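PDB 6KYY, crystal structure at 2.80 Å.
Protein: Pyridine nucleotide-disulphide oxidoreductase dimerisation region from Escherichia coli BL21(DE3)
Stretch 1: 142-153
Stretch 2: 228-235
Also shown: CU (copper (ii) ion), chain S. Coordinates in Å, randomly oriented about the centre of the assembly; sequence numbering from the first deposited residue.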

# COMPACT_ATOMS: atom_id res chain seq x y z
N PRO B 142 -28.05 -23.53 -13.70
CA PRO B 142 -29.26 -24.04 -14.39
C PRO B 142 -30.53 -23.81 -13.57
O PRO B 142 -31.15 -24.73 -13.03
N ILE B 143 -30.92 -22.55 -13.46
CA ILE B 143 -32.12 -22.13 -12.74
C ILE B 143 -33.12 -21.59 -13.75
O ILE B 143 -32.76 -20.70 -14.53
N PRO B 144 -34.36 -22.08 -13.77
CA PRO B 144 -35.31 -21.63 -14.80
C PRO B 144 -35.60 -20.14 -14.70
O PRO B 144 -35.71 -19.58 -13.60
N GLY B 145 -35.72 -19.50 -15.86
CA GLY B 145 -36.05 -18.10 -15.91
C GLY B 145 -34.91 -17.15 -15.61
O GLY B 145 -35.16 -16.01 -15.21
N ILE B 146 -33.66 -17.59 -15.79
CA ILE B 146 -32.53 -16.71 -15.55
C ILE B 146 -32.10 -15.97 -16.81
O ILE B 146 -31.64 -14.82 -16.74
N THR B 147 -32.25 -16.59 -17.98
CA THR B 147 -31.86 -15.96 -19.24
C THR B 147 -32.86 -14.90 -19.69
O THR B 147 -32.47 -13.89 -20.28
N THR B 148 -34.14 -15.10 -19.39
CA THR B 148 -35.19 -14.24 -19.92
C THR B 148 -35.57 -13.09 -18.99
O THR B 148 -36.06 -12.06 -19.46
N THR B 149 -35.36 -13.25 -17.69
CA THR B 149 -35.83 -12.25 -16.72
C THR B 149 -34.99 -10.98 -16.82
O THR B 149 -33.75 -11.06 -16.75
N PRO B 150 -35.60 -9.80 -16.96
CA PRO B 150 -34.82 -8.61 -17.32
C PRO B 150 -33.93 -8.08 -16.21
O PRO B 150 -32.84 -7.57 -16.50
N GLY B 151 -34.34 -8.18 -14.95
CA GLY B 151 -33.57 -7.58 -13.87
C GLY B 151 -32.32 -8.31 -13.45
O GLY B 151 -31.65 -7.87 -12.51
N VAL B 152 -31.99 -9.42 -14.10
CA VAL B 152 -30.83 -10.23 -13.74
C VAL B 152 -29.63 -9.76 -14.55
O VAL B 152 -29.75 -9.42 -15.74
N TYR B 153 -28.45 -9.73 -13.92
CA TYR B 153 -27.25 -9.22 -14.57
C TYR B 153 -26.07 -10.14 -14.30
O TYR B 153 -26.01 -10.85 -13.29
N HIS B 228 -30.59 -23.18 -2.24
CA HIS B 228 -30.82 -23.78 -3.55
C HIS B 228 -31.94 -22.99 -4.21
O HIS B 228 -33.12 -23.25 -3.97
N VAL B 229 -31.56 -22.01 -5.03
CA VAL B 229 -32.53 -21.19 -5.74
C VAL B 229 -33.09 -21.99 -6.90
O VAL B 229 -32.35 -22.61 -7.67
N GLU B 230 -34.42 -21.98 -7.04
CA GLU B 230 -35.10 -22.85 -7.99
C GLU B 230 -35.87 -22.13 -9.09
O GLU B 230 -36.25 -22.78 -10.06
N ARG B 231 -36.11 -20.83 -8.96
CA ARG B 231 -36.76 -20.09 -10.04
C ARG B 231 -36.54 -18.60 -9.84
O ARG B 231 -36.48 -18.11 -8.71
N ILE B 232 -36.43 -17.89 -10.97
CA ILE B 232 -36.22 -16.45 -11.00
C ILE B 232 -37.32 -15.83 -11.84
O ILE B 232 -37.54 -16.24 -12.98
N SER B 233 -38.02 -14.84 -11.28
CA SER B 233 -39.19 -14.25 -11.92
C SER B 233 -39.11 -12.73 -11.90
O SER B 233 -38.51 -12.13 -11.00
N HIS B 234 -39.71 -12.11 -12.91
CA HIS B 234 -39.99 -10.68 -12.91
C HIS B 234 -41.51 -10.51 -12.85
O HIS B 234 -42.22 -10.84 -13.81
N HIS B 235 -42.00 -10.06 -11.71
CA HIS B 235 -43.44 -9.95 -11.53
C HIS B 235 -43.90 -8.51 -11.70
O HIS B 235 -44.65 -8.20 -12.64

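Ile232 is the bump around which this contact is shaped. Its CA-to-CB bond points toward the loop of stretch 1, and with chi1 m and chi2 t the branched side chain fills a hollow lined by three aliphatic residues. Ile143, also pointing toward its partner (m, t), brings CG2 to 4.0 Å from Ile232 CG1; Ile146 (t, t) sets CD1 3.9 Å from Ile232 CD1; and Val152 (t) places CG2 3.8 Å from Ile232 CG2. Branched hydrocarbons suit such a pocket because they fill it without leaving a polar group unpaired. Ile143 CG2 is itself a knob, lodged against the opposing backbone 3.6 Å from Arg231 N and meeting Val229 CG1 at 3.9 Å.

One hydrogen bond, from Ile232 N to Pro144 O (3.2 Å), joins the two main chains in this register. Pro144, sideways to the strand, brings its CD 3.2 Å from Glu230 O, while Glu230 turns its own CB away. Next comes a tight spot: a CB on Gly145 would lie 2.5 Å from Ile232 O, and the positive phi of this turn residue also favours glycine. Gly145 O and Ile232 O, both acceptors, approach to 3.3 Å without bonding. Thr149 (m) donates from OG1 to Gly145 O, a very short 2.3 Å bond within the loop, while its methyl CG2 packs 3.5 Å from His234 CB. Threonine thus serves both a polar and an apolar neighbour.

His234 (chi1 p) points toward the loop, and Pro150 covers one face of its ring: Pro150 CD sits 3.8 Å from the ring centroid in a CH-pi contact. Ser233, the intervening strand residue, points away and bonds elsewhere in the structure. Beyond the packed region, His228 (t) binds copper through NE2, 2.1 Å from CU.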

# COMPACT_ATOMS: atom_id res chain seq x y z
CB PRO B 142 -28.94 -25.52 -14.58
CG PRO B 142 -27.66 -25.81 -13.81
CD PRO B 142 -27.33 -24.60 -13.00
CB ILE B 143 -31.80 -21.08 -11.66
CG1 ILE B 143 -30.63 -21.55 -10.79
CG2 ILE B 143 -33.03 -20.81 -10.80
CD1 ILE B 143 -29.98 -20.44 -10.00
CB PRO B 144 -36.57 -22.47 -14.51
CG PRO B 144 -36.09 -23.63 -13.69
CD PRO B 144 -34.91 -23.14 -12.91
CB ILE B 146 -31.36 -17.51 -14.94
CG1 ILE B 146 -30.21 -16.57 -14.53
CG2 ILE B 146 -30.86 -18.57 -15.92
CD1 ILE B 146 -29.30 -17.16 -13.48
CB THR B 147 -31.68 -17.02 -20.32
OG1 THR B 147 -30.62 -17.92 -19.95
CG2 THR B 147 -31.35 -16.39 -21.67
CB THR B 148 -36.45 -15.06 -20.22
OG1 THR B 148 -37.27 -15.12 -19.05
CG2 THR B 148 -36.06 -16.48 -20.63
CB THR B 149 -35.79 -12.83 -15.31
OG1 THR B 149 -36.45 -14.11 -15.30
CG2 THR B 149 -36.48 -11.92 -14.33
CB PRO B 150 -35.90 -7.58 -17.70
CG PRO B 150 -37.13 -8.04 -16.97
CD PRO B 150 -37.05 -9.54 -16.95
CB VAL B 152 -31.12 -11.72 -13.98
CG1 VAL B 152 -29.95 -12.58 -13.51
CG2 VAL B 152 -32.40 -12.13 -13.27
CB TYR B 153 -26.90 -7.81 -14.08
CG TYR B 153 -27.97 -6.78 -14.35
CD1 TYR B 153 -28.06 -6.16 -15.60
CD2 TYR B 153 -28.87 -6.41 -13.37
CE1 TYR B 153 -29.03 -5.22 -15.85
CE2 TYR B 153 -29.85 -5.46 -13.62
CZ TYR B 153 -29.92 -4.87 -14.86
OH TYR B 153 -30.89 -3.93 -15.11
CB HIS B 228 -31.17 -25.26 -3.43
CG HIS B 228 -31.32 -25.95 -4.75
ND1 HIS B 228 -30.42 -25.79 -5.78
CD2 HIS B 228 -32.27 -26.80 -5.22
CE1 HIS B 228 -30.80 -26.51 -6.82
NE2 HIS B 228 -31.92 -27.13 -6.50
CB VAL B 229 -31.88 -19.88 -6.22
CG1 VAL B 229 -32.75 -19.19 -7.26
CG2 VAL B 229 -31.62 -18.96 -5.04
CB GLU B 230 -36.05 -23.80 -7.24
CG GLU B 230 -35.35 -24.64 -6.18
CD GLU B 230 -36.32 -25.31 -5.22
OE1 GLU B 230 -37.36 -24.70 -4.91
OE2 GLU B 230 -36.03 -26.44 -4.78
CB ARG B 231 -38.26 -20.39 -10.12
CG ARG B 231 -38.92 -19.93 -11.41
CD ARG B 231 -40.41 -20.22 -11.44
NE ARG B 231 -41.04 -20.12 -10.13
CZ ARG B 231 -41.37 -21.16 -9.37
NH1 ARG B 231 -41.13 -22.39 -9.80
NH2 ARG B 231 -41.93 -20.97 -8.18
CB ILE B 232 -34.83 -16.10 -11.56
CG1 ILE B 232 -33.75 -16.92 -10.86
CG2 ILE B 232 -34.56 -14.60 -11.43
CD1 ILE B 232 -32.34 -16.49 -11.18
CB SER B 233 -40.48 -14.70 -11.22
OG SER B 233 -40.39 -16.04 -10.78
CB HIS B 234 -39.37 -9.98 -14.13
CG HIS B 234 -40.12 -10.17 -15.41
ND1 HIS B 234 -40.34 -11.42 -15.97
CD2 HIS B 234 -40.70 -9.28 -16.25
CE1 HIS B 234 -41.02 -11.28 -17.09
NE2 HIS B 234 -41.25 -10.00 -17.29
CB HIS B 235 -43.85 -10.51 -10.16
CG HIS B 235 -43.96 -12.00 -10.13
ND1 HIS B 235 -44.15 -12.76 -11.26
CD2 HIS B 235 -43.90 -12.88 -9.10
CE1 HIS B 235 -44.21 -14.04 -10.93
NE2 HIS B 235 -44.06 -14.14 -9.63
CU CU S . -31.75 -27.68 -8.52